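Long-range contacts in copper-containing nitrite reductase (Hyphomicrobium denitrificans 1NES1, PDB 6TFO), which probably reduces nitrite to nitric oxide with electrons taken from cytochrome c, working as a trimer that carries bound copper: residues H27-F32 against T67-L72; Y87-A92 against F103-S108; T187-N192 against I272-Y277; M220-D225 against Y261-P266. All blocks are in the same frame, centred on the assembly; numbering follows the deposited sequence.

Contacts 1 and 2 are partly buried and belong to one cupredoxin domain. They share a sheet in which strands 67-73 and 100-106 are neighbours, and the backbones of Val68 and Ile70 probably hydrogen-bond to Phe105 and Phe103. Contact 1 is mostly backbone ladder, contact 2 aromatic packing without a hydrogen bond across it; both touch the second subunit. Contacts 3 and 4 lie on the opposite side of the chain's centre and are buried, and both touch the third subunit. They meet at one copper ion, held by Met276 in contact 3 and by His222 and Cys263 in contact 4. There metal ligands and buried polar groups set the chemistry, and contact 4 also reaches a second copper.

Contact 1. Residues H27-F32 against T67-L72; sequences HAPVVF and TVQINL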
loop_
_atom_site.group_PDB
_atom_site.type_symbol
_atom_site.label_atom_id
_atom_site.label_comp_id
_atom_site.label_asym_id
_atom_site.label_seq_id
_atom_site.Cartn_x
_atom_site.Cartn_y
_atom_site.Cartn_z
ATOM N N HIS C 27 26.814 20.451 -28.269
ATOM C CA HIS C 27 26.323 21.312 -27.161
ATOM C C HIS C 27 25.309 20.509 -26.346
ATOM O O HIS C 27 24.843 21.064 -25.343
ATOM C CB HIS C 27 25.738 22.630 -27.694
ATOM C CG HIS C 27 24.661 23.241 -26.847
ATOM N ND1 HIS C 27 23.501 22.552 -26.501
ATOM C CD2 HIS C 27 24.538 24.473 -26.303
ATOM C CE1 HIS C 27 22.731 23.323 -25.763
ATOM N NE2 HIS C 27 23.344 24.507 -25.629
ATOM N N ALA C 28 24.949 19.307 -26.816
ATOM C CA ALA C 28 23.985 18.339 -26.232
ATOM C C ALA C 28 24.265 18.103 -24.750
ATOM O O ALA C 28 25.302 17.525 -24.436
ATOM C CB ALA C 28 24.106 17.035 -26.984
ATOM N N PRO C 29 23.385 18.510 -23.800
ATOM C CA PRO C 29 23.772 18.522 -22.392
ATOM C C PRO C 29 23.897 17.094 -21.839
ATOM O O PRO C 29 23.080 16.267 -22.181
ATOM C CB PRO C 29 22.653 19.317 -21.700
ATOM C CG PRO C 29 21.438 19.105 -22.598
ATOM C CD PRO C 29 22.002 18.978 -24.005
ATOM N N VAL C 30 24.915 16.837 -21.009
ATOM C CA VAL C 30 24.996 15.620 -20.143
ATOM C C VAL C 30 24.037 15.837 -18.972
ATOM O O VAL C 30 24.224 16.837 -18.230
ATOM C CB VAL C 30 26.428 15.389 -19.659
ATOM C CG1 VAL C 30 26.526 14.148 -18.785
ATOM C CG2 VAL C 30 27.380 15.334 -20.838
ATOM N N VAL C 31 23.024 14.980 -18.833
ATOM C CA VAL C 31 21.972 15.155 -17.782
ATOM C C VAL C 31 22.141 14.111 -16.656
ATOM O O VAL C 31 22.423 12.930 -16.923
ATOM C CB VAL C 31 20.536 15.192 -18.348
ATOM C CG1 VAL C 31 20.518 15.600 -19.806
ATOM C CG2 VAL C 31 19.776 13.900 -18.123
ATOM N N PHE C 32 21.968 14.582 -15.428
ATOM C CA PHE C 32 21.934 13.796 -14.172
ATOM C C PHE C 32 20.674 14.209 -13.406
ATOM O O PHE C 32 20.450 15.437 -13.247
ATOM C CB PHE C 32 23.196 14.070 -13.347
ATOM C CG PHE C 32 24.487 13.733 -14.048
ATOM C CD1 PHE C 32 24.863 12.414 -14.261
ATOM C CD2 PHE C 32 25.339 14.736 -14.487
ATOM C CE1 PHE C 32 26.068 12.103 -14.880
ATOM C CE2 PHE C 32 26.528 14.424 -15.130
ATOM C CZ PHE C 32 26.879 13.107 -15.338
ATOM N N THR C 67 28.393 20.573 -21.516
ATOM C CA THR C 67 27.293 21.271 -20.808
ATOM C C THR C 67 26.627 20.246 -19.901
ATOM O O THR C 67 26.316 19.140 -20.391
ATOM C CB THR C 67 26.293 21.917 -21.768
ATOM O OG1 THR C 67 26.993 22.935 -22.484
ATOM C CG2 THR C 67 25.121 22.572 -21.071
ATOM N N VAL C 68 26.445 20.611 -18.634
ATOM C CA VAL C 68 25.914 19.704 -17.581
ATOM C C VAL C 68 24.558 20.242 -17.135
ATOM O O VAL C 68 24.460 21.435 -16.831
ATOM C CB VAL C 68 26.918 19.576 -16.428
ATOM C CG1 VAL C 68 26.412 18.650 -15.337
ATOM C CG2 VAL C 68 28.272 19.108 -16.942
ATOM N N GLN C 69 23.546 19.382 -17.190
ATOM C CA GLN C 69 22.193 19.642 -16.650
ATOM C C GLN C 69 22.004 18.705 -15.453
ATOM O O GLN C 69 22.187 17.486 -15.614
ATOM C CB GLN C 69 21.123 19.398 -17.711
ATOM C CG GLN C 69 19.721 19.742 -17.238
ATOM C CD GLN C 69 18.667 19.476 -18.286
ATOM O OE1 GLN C 69 18.854 19.707 -19.486
ATOM N NE2 GLN C 69 17.516 19.019 -17.819
ATOM N N ILE C 70 21.710 19.271 -14.287
ATOM C CA ILE C 70 21.394 18.511 -13.049
ATOM C C ILE C 70 19.948 18.830 -12.703
ATOM O O ILE C 70 19.645 20.024 -12.488
ATOM C CB ILE C 70 22.361 18.874 -11.912
ATOM C CG1 ILE C 70 23.772 18.338 -12.176
ATOM C CG2 ILE C 70 21.811 18.380 -10.592
ATOM C CD1 ILE C 70 24.853 19.011 -11.349
ATOM N N ASN C 71 19.093 17.809 -12.701
ATOM C CA ASN C 71 17.679 17.900 -12.246
ATOM C C ASN C 71 17.601 17.469 -10.777
ATOM O O ASN C 71 17.837 16.266 -10.504
ATOM C CB ASN C 71 16.774 17.020 -13.100
ATOM C CG ASN C 71 16.955 17.274 -14.579
ATOM O OD1 ASN C 71 16.935 18.421 -15.029
ATOM N ND2 ASN C 71 17.156 16.205 -15.336
ATOM N N LEU C 72 17.310 18.395 -9.858
ATOM C CA LEU C 72 17.096 18.057 -8.423
ATOM C C LEU C 72 15.603 17.851 -8.168
ATOM O O LEU C 72 14.829 18.766 -8.472
ATOM C CB LEU C 72 17.632 19.160 -7.510
ATOM C CG LEU C 72 17.582 18.838 -6.016
ATOM C CD1 LEU C 72 18.369 17.572 -5.708
ATOM C CD2 LEU C 72 18.103 19.999 -5.190
HETATM O O HOH W 1 27.479 18.760 -23.805
#
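Val30 and Phe32 run beside Val68 and Ile70 as parallel strands, their axes 19° apart and 4.7 Å from each other at closest. Four backbone bonds tie the ladder: Val30 N to Thr67 O, Gln69 N to Val30 O, Phe32 N to Gln69 O and Asn71 N to Phe32 O. The Val30 N to Thr67 O bond measures 2.8 Å. Beyond the ladder's start, a water takes the N-H of Thr67 and donates to Ala28 O, so the looser end of 27-32 is still tied on.

Gln69 can be followed outward. Its CB lies 4.1 Å from Val30 O and 4.3 Å from Val31 CB, on the face it shares with Val31. CG stands anti to the backbone N (chi1 -176°), and the chain stays extended as far as CD, lying side by side with Pro29. At the tip OE1 is 4.1 Å from Pro29 CG, while NE2 points to Asn71 OD1 at 2.9 Å, although the position of that oxygen is less certain; OD1 also bonds Thr102 OG1. On the other face Phe32 CD2 meets Val68 CG1 at 4.1 Å, with the methyl at the ring's edge, near its plane.

Tyr318 of the second subunit packs on Gln69 and Asn71, so the face carrying Gln69 belongs to a subunit interface. Phe32, Val68 and Ile70 instead turn to Leu60 and Val62 of strand 60-63 in the facing sheet. Strand 67-73 is thus an inner strand, with 30-39 parallel on one flank and 100-106 antiparallel on the other.

Contact 2. Residues Y87-A92 against F103-S108; sequences YAARSA and FSFIAS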
loop_
_atom_site.group_PDB
_atom_site.type_symbol
_atom_site.label_atom_id
_atom_site.label_comp_id
_atom_site.label_asym_id
_atom_site.label_seq_id
_atom_site.Cartn_x
_atom_site.Cartn_y
_atom_site.Cartn_z
ATOM N N TYR C 87 31.855 26.638 -9.978
ATOM C CA TYR C 87 31.050 26.936 -11.190
ATOM C C TYR C 87 29.959 27.961 -10.870
ATOM O O TYR C 87 29.130 28.239 -11.737
ATOM C CB TYR C 87 30.437 25.647 -11.739
ATOM C CG TYR C 87 31.452 24.771 -12.423
ATOM C CD1 TYR C 87 31.901 25.084 -13.683
ATOM C CD2 TYR C 87 32.019 23.677 -11.796
ATOM C CE1 TYR C 87 32.845 24.309 -14.323
ATOM C CE2 TYR C 87 32.973 22.897 -12.421
ATOM C CZ TYR C 87 33.390 23.211 -13.698
ATOM O OH TYR C 87 34.315 22.452 -14.352
ATOM N N ALA C 88 29.933 28.505 -9.661
ATOM C CA ALA C 88 28.839 29.382 -9.197
ATOM C C ALA C 88 27.491 28.862 -9.712
ATOM O O ALA C 88 26.641 29.670 -10.056
ATOM C CB ALA C 88 29.108 30.777 -9.676
ATOM N N ALA C 89 27.314 27.545 -9.749
ATOM C CA ALA C 89 26.105 26.843 -10.242
ATOM C C ALA C 89 25.294 26.347 -9.044
ATOM O O ALA C 89 25.899 25.747 -8.143
ATOM C CB ALA C 89 26.523 25.683 -11.118
ATOM N N ARG C 90 23.984 26.582 -9.029
ATOM C CA ARG C 90 23.114 26.014 -7.971
ATOM C C ARG C 90 21.690 25.833 -8.500
ATOM O O ARG C 90 21.282 26.555 -9.418
ATOM C CB ARG C 90 23.133 26.884 -6.714
ATOM C CG ARG C 90 22.436 28.226 -6.868
ATOM C CD ARG C 90 22.831 29.168 -5.737
ATOM N NE ARG C 90 22.467 28.606 -4.447
ATOM C CZ ARG C 90 23.194 28.709 -3.338
ATOM N NH1 ARG C 90 24.341 29.363 -3.332
ATOM N NH2 ARG C 90 22.789 28.136 -2.223
ATOM N N SER C 91 20.975 24.870 -7.924
ATOM C CA SER C 91 19.506 24.737 -8.047
ATOM C C SER C 91 18.856 25.841 -7.220
ATOM O O SER C 91 19.569 26.493 -6.417
ATOM C CB SER C 91 19.035 23.403 -7.565
ATOM O OG SER C 91 18.894 23.423 -6.144
ATOM N N ALA C 92 17.541 26.000 -7.390
ATOM C CA ALA C 92 16.668 26.690 -6.421
ATOM C C ALA C 92 16.492 25.775 -5.203
ATOM O O ALA C 92 16.787 24.566 -5.315
ATOM C CB ALA C 92 15.344 27.023 -7.067
ATOM N N PHE C 103 19.233 23.040 -13.200
ATOM C CA PHE C 103 20.281 24.061 -13.431
ATOM C C PHE C 103 21.317 23.450 -14.376
ATOM O O PHE C 103 21.381 22.199 -14.521
ATOM C CB PHE C 103 20.860 24.570 -12.106
ATOM C CG PHE C 103 21.727 23.618 -11.308
ATOM C CD1 PHE C 103 21.155 22.651 -10.496
ATOM C CD2 PHE C 103 23.114 23.724 -11.319
ATOM C CE1 PHE C 103 21.953 21.788 -9.754
ATOM C CE2 PHE C 103 23.906 22.870 -10.566
ATOM C CZ PHE C 103 23.326 21.903 -9.788
ATOM N N SER C 104 22.069 24.303 -15.066
ATOM C CA SER C 104 23.121 23.845 -16.002
ATOM C C SER C 104 24.320 24.786 -15.944
ATOM O O SER C 104 24.230 25.869 -15.350
ATOM C CB SER C 104 22.582 23.738 -17.381
ATOM O OG SER C 104 22.046 24.992 -17.755
ATOM N N PHE C 105 25.403 24.347 -16.561
ATOM C CA PHE C 105 26.694 25.060 -16.575
ATOM C C PHE C 105 27.584 24.309 -17.557
ATOM O O PHE C 105 27.228 23.154 -17.918
ATOM C CB PHE C 105 27.286 25.115 -15.161
ATOM C CG PHE C 105 27.604 23.764 -14.560
ATOM C CD1 PHE C 105 26.647 23.061 -13.844
ATOM C CD2 PHE C 105 28.866 23.202 -14.703
ATOM C CE1 PHE C 105 26.940 21.814 -13.312
ATOM C CE2 PHE C 105 29.162 21.954 -14.172
ATOM C CZ PHE C 105 28.197 21.260 -13.478
ATOM N N ILE C 106 28.681 24.946 -17.962
ATOM C CA ILE C 106 29.711 24.338 -18.841
ATOM C C ILE C 106 30.827 23.815 -17.949
ATOM O O ILE C 106 31.379 24.624 -17.199
ATOM C CB ILE C 106 30.225 25.360 -19.876
ATOM C CG1 ILE C 106 29.072 25.990 -20.668
ATOM C CG2 ILE C 106 31.250 24.699 -20.785
ATOM C CD1 ILE C 106 29.498 26.704 -21.924
ATOM N N ALA C 107 31.147 22.527 -18.061
ATOM C CA ALA C 107 32.235 21.875 -17.300
ATOM C C ALA C 107 33.586 22.309 -17.890
ATOM O O ALA C 107 34.262 21.479 -18.519
ATOM C CB ALA C 107 32.041 20.375 -17.317
ATOM N N SER C 108 33.947 23.576 -17.685
ATOM C CA SER C 108 35.107 24.260 -18.301
ATOM C C SER C 108 36.418 23.925 -17.584
ATOM O O SER C 108 37.470 24.029 -18.237
ATOM C CB SER C 108 34.878 25.736 -18.353
ATOM O OG SER C 108 34.340 26.213 -17.138
#
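Tyr87 lays its ring against Phe105, with Phe105 CD2 over one face, toward the rim, and 3.7 Å from Tyr87 CD1. The ring planes are 37° apart and the centroids 4.9 Å, an oblique meeting of the two rings. Farther along the tyrosine, CE1 comes within 3.2 Å of Ile106 O and the hydroxyl reaches the backbone of Ala107 and Ser108. Next comes Ala89, whose CB fits between two phenylalanines, 3.8 Å from Phe105 CD1 and 3.9 Å from Phe103 CE2. With CG between the backbone N and the carbonyl carbon (chi1 70°), the Phe103 ring starts out toward 87-92 and spreads one face under the backbone of Arg90 and Ser91, with Ser91 N 3.4 Å from its CD1.

Outward from this shell, Lys109 N hydrogen-bonds the Tyr87 hydroxyl, and Phe113 meets the ring edge-to-face. An alanine at Tyr87 would probably leave Lys109 N without that partner and open a gap beside Phe105 and Phe113. Ser91 OG bonds Ala82 N, while Arg90 forms a salt bridge with Asp81. A G1 beta bulge places Ala88 and Ala89 both opposite Ile84, and Ala107 is the centre of an inverse gamma turn.

Leu131 adds to the apolar cluster from strand 128-134. Strands 89-90 and 100-106 are edge strands of two different sheets within this chain, and apolar side chains packed between them are what the beta sandwich of a cupredoxin shows, with the Ser91 side chain about 7 Å from that of the copper ligand His80.

Contact 3. Residues T187-N192 against I272-Y277; sequences TYWTFN and ITNGMY. With CU (copper (II) ion), chain J.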
loop_
_atom_site.group_PDB
_atom_site.type_symbol
_atom_site.label_atom_id
_atom_site.label_comp_id
_atom_site.label_asym_id
_atom_site.label_seq_id
_atom_site.Cartn_x
_atom_site.Cartn_y
_atom_site.Cartn_z
ATOM N N THR C 187 13.490 -4.491 -29.579
ATOM C CA THR C 187 13.168 -5.358 -30.731
ATOM C C THR C 187 12.343 -4.503 -31.687
ATOM O O THR C 187 11.164 -4.221 -31.385
ATOM C CB THR C 187 12.492 -6.668 -30.313
ATOM O OG1 THR C 187 13.460 -7.412 -29.570
ATOM C CG2 THR C 187 12.002 -7.487 -31.485
ATOM N N TYR C 188 12.993 -4.059 -32.762
ATOM C CA TYR C 188 12.375 -3.295 -33.860
ATOM C C TYR C 188 11.741 -4.271 -34.848
ATOM O O TYR C 188 12.270 -5.409 -35.043
ATOM C CB TYR C 188 13.421 -2.419 -34.541
ATOM C CG TYR C 188 13.932 -1.274 -33.702
ATOM C CD1 TYR C 188 14.995 -1.443 -32.836
ATOM C CD2 TYR C 188 13.360 -0.012 -33.783
ATOM C CE1 TYR C 188 15.497 -0.385 -32.096
ATOM C CE2 TYR C 188 13.846 1.054 -33.048
ATOM C CZ TYR C 188 14.915 0.865 -32.199
ATOM O OH TYR C 188 15.368 1.898 -31.436
ATOM N N TRP C 189 10.610 -3.844 -35.406
ATOM C CA TRP C 189 10.021 -4.360 -36.664
ATOM C C TRP C 189 10.212 -3.296 -37.753
ATOM O O TRP C 189 9.876 -2.127 -37.501
ATOM C CB TRP C 189 8.543 -4.726 -36.474
ATOM C CG TRP C 189 8.278 -5.675 -35.351
ATOM C CD1 TRP C 189 9.187 -6.463 -34.717
ATOM C CD2 TRP C 189 6.998 -5.982 -34.771
ATOM N NE1 TRP C 189 8.565 -7.210 -33.757
ATOM C CE2 TRP C 189 7.224 -6.934 -33.757
ATOM C CE3 TRP C 189 5.693 -5.538 -34.984
ATOM C CZ2 TRP C 189 6.194 -7.451 -32.975
ATOM C CZ3 TRP C 189 4.672 -6.057 -34.217
ATOM C CH2 TRP C 189 4.922 -7.003 -33.226
ATOM N N THR C 190 10.734 -3.681 -38.918
ATOM C CA THR C 190 11.200 -2.725 -39.954
ATOM C C THR C 190 10.846 -3.195 -41.364
ATOM O O THR C 190 10.600 -4.399 -41.581
ATOM C CB THR C 190 12.718 -2.541 -39.886
ATOM O OG1 THR C 190 13.319 -3.762 -40.312
ATOM C CG2 THR C 190 13.190 -2.159 -38.501
ATOM N N PHE C 191 10.862 -2.234 -42.290
ATOM C CA PHE C 191 11.065 -2.468 -43.738
ATOM C C PHE C 191 12.582 -2.373 -43.975
ATOM O O PHE C 191 13.164 -1.301 -43.719
ATOM C CB PHE C 191 10.211 -1.475 -44.523
ATOM C CG PHE C 191 8.718 -1.572 -44.304
ATOM C CD1 PHE C 191 7.978 -2.580 -44.882
ATOM C CD2 PHE C 191 8.045 -0.603 -43.590
ATOM C CE1 PHE C 191 6.599 -2.626 -44.734
ATOM C CE2 PHE C 191 6.671 -0.639 -43.435
ATOM C CZ PHE C 191 5.941 -1.645 -44.019
ATOM N N ASN C 192 13.210 -3.504 -44.320
ATOM C CA ASN C 192 14.612 -3.584 -44.804
ATOM C C ASN C 192 15.584 -3.211 -43.685
ATOM O O ASN C 192 16.665 -2.683 -43.983
ATOM C CB ASN C 192 14.772 -2.750 -46.078
ATOM C CG ASN C 192 14.045 -3.406 -47.228
ATOM O OD1 ASN C 192 12.820 -3.395 -47.292
ATOM N ND2 ASN C 192 14.791 -4.088 -48.077
ATOM N N ILE C 272 3.659 -0.010 -35.969
ATOM C CA ILE C 272 4.181 1.356 -36.255
ATOM C C ILE C 272 5.225 1.744 -35.203
ATOM O O ILE C 272 6.369 2.029 -35.626
ATOM C CB ILE C 272 3.043 2.376 -36.426
ATOM C CG1 ILE C 272 2.287 2.120 -37.735
ATOM C CG2 ILE C 272 3.571 3.805 -36.354
ATOM C CD1 ILE C 272 0.983 2.882 -37.840
ATOM N N THR C 273 4.904 1.709 -33.899
ATOM C CA THR C 273 5.871 2.083 -32.819
ATOM C C THR C 273 7.180 1.299 -32.979
ATOM O O THR C 273 8.261 1.875 -32.701
ATOM C CB THR C 273 5.304 1.921 -31.398
ATOM O OG1 THR C 273 6.316 2.368 -30.493
ATOM C CG2 THR C 273 4.907 0.509 -31.040
ATOM N N ASN C 274 7.091 0.039 -33.410
ATOM C CA ASN C 274 8.251 -0.887 -33.504
ATOM C C ASN C 274 9.158 -0.495 -34.667
ATOM O O ASN C 274 10.325 -0.919 -34.638
ATOM C CB ASN C 274 7.788 -2.341 -33.588
ATOM C CG ASN C 274 7.466 -2.927 -32.226
ATOM O OD1 ASN C 274 7.189 -4.115 -32.123
ATOM N ND2 ASN C 274 7.472 -2.108 -31.192
ATOM N N GLY C 275 8.631 0.244 -35.656
ATOM C CA GLY C 275 9.440 0.998 -36.636
ATOM C C GLY C 275 8.996 0.837 -38.082
ATOM O O GLY C 275 9.788 1.254 -38.967
ATOM N N MET C 276 7.791 0.299 -38.332
ATOM C CA MET C 276 7.323 -0.054 -39.700
ATOM C C MET C 276 6.603 1.160 -40.314
ATOM O O MET C 276 5.363 1.130 -40.487
ATOM C CB MET C 276 6.450 -1.317 -39.689
ATOM C CG MET C 276 7.175 -2.521 -39.066
ATOM S SD MET C 276 6.459 -4.165 -39.444
ATOM C CE MET C 276 7.123 -4.393 -41.084
ATOM N N TYR C 277 7.386 2.193 -40.656
ATOM C CA TYR C 277 6.910 3.397 -41.379
ATOM C C TYR C 277 8.014 3.948 -42.284
ATOM O O TYR C 277 9.202 3.759 -41.985
ATOM C CB TYR C 277 6.406 4.454 -40.390
ATOM C CG TYR C 277 7.312 4.783 -39.224
ATOM C CD1 TYR C 277 8.275 5.782 -39.317
ATOM C CD2 TYR C 277 7.152 4.160 -37.993
ATOM C CE1 TYR C 277 9.072 6.133 -38.232
ATOM C CE2 TYR C 277 7.939 4.499 -36.896
ATOM C CZ TYR C 277 8.894 5.498 -37.011
ATOM O OH TYR C 277 9.670 5.838 -35.945
HETATM CU CU CU J . 4.220 -5.277 -39.428
HETATM O O HOH W 2 11.142 0.398 -41.359
#
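Asn274 OD1 sits over the centre of the Trp189 indole, 3.2 Å from CD2, with the amide plane 85° from the ring. The same two residues share a backbone bond, Trp189 N to Asn274 O at 3.0 Å, the donor standing well above the carbonyl plane. Packing is closest just beyond: Met276 CG is 3.1 Å from Trp189 O, and a CB on Gly275 would come 3.0 Å from that oxygen. Gly275, just past helix 268-274, closes it with a Schellman motif, its positive phi turning the chain toward Met276. This methionine is a ligand of the type 1 copper, as in many cupredoxins; its SD binds the metal at 2.5 Å, with His222, Cys263 and His271 completing the site. A bend at chi3 (79°) turns CE over the face of Phe191, 4.2 Å from the ring centroid, a CH-pi contact. An alanine at Trp189 would remove the indole and would probably leave a gap beside Asn274 OD1 and the copper ligand His271, which it also touches. Toward the other end of the strand segment the backbones fit less closely: between Phe191 N and Gly275 O a water makes the link, accepting from the nitrogen at 2.8 Å and donating to the carbonyl.

Contact 4. Residues M220-D225 against Y261-P266; sequences MIHSVD and YHCATP. With CU (copper (II) ion), chain J; CU (copper (II) ion), chain K.
Ser223 OG is gripped twice from the 261-266 side: it accepts the N-H of Ala264 at 2.8 Å and donates to Thr265 OG1, also 2.8 Å away. Thr265 OG1 has a further partner in Gln240 OE1. Cys263 SG binds the type 1 copper at 2.1 Å, and two weak N-H bonds come to the same sulfur, from Ser223 N at 3.5 Å and from Thr265 N; they would be expected to draw some of the thiolate charge. Across the metal His222 ND1 binds at 2.0 Å, while its NE2 is held by Glu175.

Farther on, Asp225 N and His262 O pair at 2.8 Å, with His262 N returning a bond to Asp225 O. His262 has both ring nitrogens occupied: ND1 donates to Cys263 O in a nearly straight bond (172°), which would fix the ring's rotation, and NE2 binds the second copper. Asp225 OD2 receives a bond from a water on that copper.

His227 of the same chain and His419 of the third subunit complete the second site, at the subunit boundary. Strand 257-262 runs between strands 277-283 and 225-226, and the segment beyond it leads to helix 268-274, whose Val268 and Ile272 pack on His262.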
loop_
_atom_site.group_PDB
_atom_site.type_symbol
_atom_site.label_atom_id
_atom_site.label_comp_id
_atom_site.label_asym_id
_atom_site.label_seq_id
_atom_site.Cartn_x
_atom_site.Cartn_y
_atom_site.Cartn_z
ATOM N N MET C 220 5.699 -12.363 -36.607
ATOM C CA MET C 220 4.406 -11.731 -36.967
ATOM C C MET C 220 4.206 -11.716 -38.485
ATOM O O MET C 220 5.193 -11.622 -39.242
ATOM C CB MET C 220 4.323 -10.298 -36.434
ATOM C CG MET C 220 4.693 -10.180 -34.980
ATOM S SD MET C 220 3.798 -11.353 -33.965
ATOM C CE MET C 220 4.494 -10.909 -32.369
ATOM N N ILE C 221 2.944 -11.807 -38.892
ATOM C CA ILE C 221 2.451 -11.354 -40.223
ATOM C C ILE C 221 2.835 -9.870 -40.370
ATOM O O ILE C 221 2.796 -9.137 -39.373
ATOM C CB ILE C 221 0.928 -11.619 -40.338
ATOM C CG1 ILE C 221 0.581 -13.114 -40.279
ATOM C CG2 ILE C 221 0.355 -10.964 -41.588
ATOM C CD1 ILE C 221 -0.894 -13.412 -40.067
ATOM N N HIS C 222 3.265 -9.445 -41.553
ATOM C CA HIS C 222 3.485 -8.012 -41.891
ATOM C C HIS C 222 2.772 -7.653 -43.199
ATOM O O HIS C 222 2.399 -8.567 -43.970
ATOM C CB HIS C 222 4.981 -7.695 -41.949
ATOM C CG HIS C 222 5.617 -7.833 -40.616
ATOM N ND1 HIS C 222 5.385 -6.935 -39.616
ATOM C CD2 HIS C 222 6.417 -8.790 -40.104
ATOM C CE1 HIS C 222 6.038 -7.313 -38.542
ATOM N NE2 HIS C 222 6.690 -8.448 -38.821
ATOM N N SER C 223 2.608 -6.354 -43.433
ATOM C CA SER C 223 1.818 -5.798 -44.552
ATOM C C SER C 223 2.330 -4.391 -44.882
ATOM O O SER C 223 3.321 -3.951 -44.267
ATOM C CB SER C 223 0.357 -5.796 -44.187
ATOM O OG SER C 223 0.128 -4.941 -43.074
ATOM N N VAL C 224 1.687 -3.714 -45.833
ATOM C CA VAL C 224 1.968 -2.277 -46.097
ATOM C C VAL C 224 0.704 -1.606 -46.625
ATOM O O VAL C 224 0.007 -2.200 -47.463
ATOM C CB VAL C 224 3.164 -2.101 -47.038
ATOM C CG1 VAL C 224 2.927 -2.761 -48.377
ATOM C CG2 VAL C 224 3.520 -0.640 -47.208
ATOM N N ASP C 225 0.416 -0.437 -46.057
ATOM C CA ASP C 225 -0.583 0.561 -46.496
ATOM C C ASP C 225 0.251 1.757 -46.941
ATOM O O ASP C 225 1.058 2.231 -46.116
ATOM C CB ASP C 225 -1.556 0.858 -45.348
ATOM C CG ASP C 225 -2.412 2.108 -45.466
ATOM O OD1 ASP C 225 -2.359 2.745 -46.522
ATOM O OD2 ASP C 225 -3.128 2.435 -44.476
ATOM N N TYR C 261 3.971 5.630 -45.762
ATOM C CA TYR C 261 3.528 4.215 -45.800
ATOM C C TYR C 261 3.910 3.587 -44.450
ATOM O O TYR C 261 4.858 4.098 -43.767
ATOM C CB TYR C 261 4.113 3.482 -47.008
ATOM C CG TYR C 261 5.592 3.183 -46.957
ATOM C CD1 TYR C 261 6.526 4.096 -47.419
ATOM C CD2 TYR C 261 6.064 1.968 -46.468
ATOM C CE1 TYR C 261 7.883 3.819 -47.386
ATOM C CE2 TYR C 261 7.421 1.678 -46.435
ATOM C CZ TYR C 261 8.336 2.605 -46.907
ATOM O OH TYR C 261 9.683 2.350 -46.887
ATOM N N HIS C 262 3.154 2.569 -44.038
ATOM C CA HIS C 262 3.319 1.859 -42.737
ATOM C C HIS C 262 2.760 0.444 -42.871
ATOM O O HIS C 262 1.895 0.220 -43.742
ATOM C CB HIS C 262 2.675 2.632 -41.572
ATOM C CG HIS C 262 1.216 2.931 -41.717
ATOM N ND1 HIS C 262 0.231 1.967 -41.538
ATOM C CD2 HIS C 262 0.566 4.090 -41.992
ATOM C CE1 HIS C 262 -0.961 2.504 -41.724
ATOM N NE2 HIS C 262 -0.781 3.822 -42.014
ATOM N N CYS C 263 3.220 -0.461 -42.017
ATOM C CA CYS C 263 2.580 -1.787 -41.818
ATOM C C CYS C 263 1.118 -1.580 -41.383
ATOM O O CYS C 263 0.830 -0.587 -40.699
ATOM C CB CYS C 263 3.362 -2.603 -40.800
ATOM S SG CYS C 263 2.738 -4.290 -40.615
ATOM N N ALA C 264 0.215 -2.456 -41.818
ATOM C CA ALA C 264 -1.226 -2.406 -41.483
ATOM C C ALA C 264 -1.702 -3.809 -41.103
ATOM O O ALA C 264 -2.782 -4.190 -41.558
ATOM C CB ALA C 264 -2.010 -1.851 -42.632
ATOM N N THR C 265 -0.875 -4.539 -40.341
ATOM C CA THR C 265 -1.209 -5.817 -39.646
ATOM C C THR C 265 -1.527 -5.494 -38.184
ATOM O O THR C 265 -0.752 -4.813 -37.509
ATOM C CB THR C 265 -0.078 -6.847 -39.821
ATOM O OG1 THR C 265 0.096 -7.076 -41.220
ATOM C CG2 THR C 265 -0.360 -8.163 -39.120
ATOM N N PRO C 266 -2.672 -5.952 -37.632
ATOM C CA PRO C 266 -3.016 -5.624 -36.244
ATOM C C PRO C 266 -2.004 -6.206 -35.247
ATOM O O PRO C 266 -1.462 -7.279 -35.511
ATOM C CB PRO C 266 -4.392 -6.278 -36.048
ATOM C CG PRO C 266 -4.904 -6.599 -37.451
ATOM C CD PRO C 266 -3.666 -6.817 -38.286
HETATM CU CU CU J . 4.220 -5.277 -39.428
HETATM CU CU CU K . -2.242 5.054 -42.520
HETATM O O HOH W 3 -4.075 4.083 -42.425
#